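Local coordinates for fiber protein 2 (Human adenovirus type 41, PDB 2BZV) that probably forms trimeric short spikes at the capsid vertices and, through its receptor-binding head domain, attaches the virion to its host-cell receptor, at residues 102-105 / 106-109. Sequence-based numbering, arbitrary orientation.
Sequences SNAL and TFMP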
# COMPACT_ATOMS: atom_id res chain seq x y z
N SER A 102 5.43 16.91 16.72
CA SER A 102 6.80 17.19 17.09
C SER A 102 7.61 15.91 17.25
O SER A 102 7.10 14.84 17.61
CB SER A 102 6.87 17.97 18.40
OG SER A 102 6.14 17.29 19.39
N ASN A 103 8.90 16.03 16.99
CA ASN A 103 9.89 14.98 17.26
C ASN A 103 9.50 13.65 16.62
O ASN A 103 9.69 12.58 17.22
CB ASN A 103 10.12 14.85 18.76
CG ASN A 103 10.64 16.15 19.35
OD1 ASN A 103 10.14 16.63 20.37
ND2 ASN A 103 11.63 16.74 18.70
N ALA A 104 9.01 13.70 15.38
CA ALA A 104 8.50 12.50 14.71
C ALA A 104 9.62 11.78 13.97
O ALA A 104 9.49 11.42 12.79
CB ALA A 104 7.39 12.89 13.76
N LEU A 105 10.72 11.51 14.67
CA LEU A 105 11.89 10.90 14.03
C LEU A 105 11.57 9.58 13.35
O LEU A 105 12.09 9.30 12.27
CB LEU A 105 13.00 10.70 15.08
CG LEU A 105 14.32 10.13 14.55
CD1 LEU A 105 14.91 10.97 13.41
CD2 LEU A 105 15.31 9.98 15.71
N THR A 106 10.72 8.76 13.97
CA THR A 106 10.44 7.43 13.42
C THR A 106 9.43 7.45 12.28
O THR A 106 9.07 6.38 11.77
CB THR A 106 10.02 6.43 14.50
OG1 THR A 106 8.77 6.83 15.07
CG2 THR A 106 11.08 6.32 15.60
N PHE A 107 8.99 8.64 11.87
CA PHE A 107 8.25 8.81 10.62
C PHE A 107 9.15 9.38 9.51
O PHE A 107 8.69 9.54 8.38
CB PHE A 107 7.07 9.78 10.80
CG PHE A 107 5.93 9.23 11.61
CD1 PHE A 107 4.74 8.88 10.98
CD2 PHE A 107 6.01 9.08 12.99
CE1 PHE A 107 3.66 8.40 11.70
CE2 PHE A 107 4.93 8.59 13.72
CZ PHE A 107 3.76 8.25 13.07
N MET A 108 10.41 9.69 9.82
CA MET A 108 11.27 10.29 8.81
C MET A 108 11.80 9.24 7.84
O MET A 108 11.98 8.09 8.23
CB MET A 108 12.46 10.98 9.47
CG MET A 108 12.03 12.16 10.34
SD MET A 108 11.26 13.52 9.45
CE MET A 108 9.49 13.23 9.74
N PRO A 109 12.03 9.62 6.57
CA PRO A 109 12.60 8.64 5.63
C PRO A 109 13.99 8.22 6.09
O PRO A 109 14.85 9.06 6.39
CB PRO A 109 12.62 9.39 4.29
CG PRO A 109 11.71 10.58 4.45
CD PRO A 109 11.75 10.91 5.92
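The carbonyl oxygen of Ala104 receives the amide of Phe107 at 3.0 Å (O to N), and carbons of the Phe107 and Met108 side chains lie around the same oxygen. Phe107 N approaches from above the carbonyl plane, 52° out of it, so the bond does not lie on a lone pair of the oxygen. One residue further on the pattern repeats: Met108 N donates to Leu105 O over 3.0 Å, a fairly straight bond at 160°. Two successive i to i+3 bonds thus close a short helical turn. Met108 folds back over it, its chain bent at chi2 and chi3, which brings the methyl CE within 3.5 Å of Ala104 O, while CG lies 3.5 Å from Leu105 O. Leu105 CD1 meets that same CG more loosely, at 4.4 Å. The Phe107 ring, with CG anti to its carbonyl carbon (chi1 -72°), presents CD2 obliquely to Ala104 CB at 4.1 Å, and both residues rest on Ile19 of strand 18-20. On the methionine side, Leu105 and Met108 touch Tyr146 of strand 146-153. Tyr169 and Lys44 hydrogen-bond to the carbonyls of Phe107 and Thr106, tying the turn to strands 165-170 and 36-45. What results is a single 3-10 turn, entered through an inverse gamma turn centred on Ala104, within the long loop joining strands 93-94 and 135-139 of the adenovirus fibre knob.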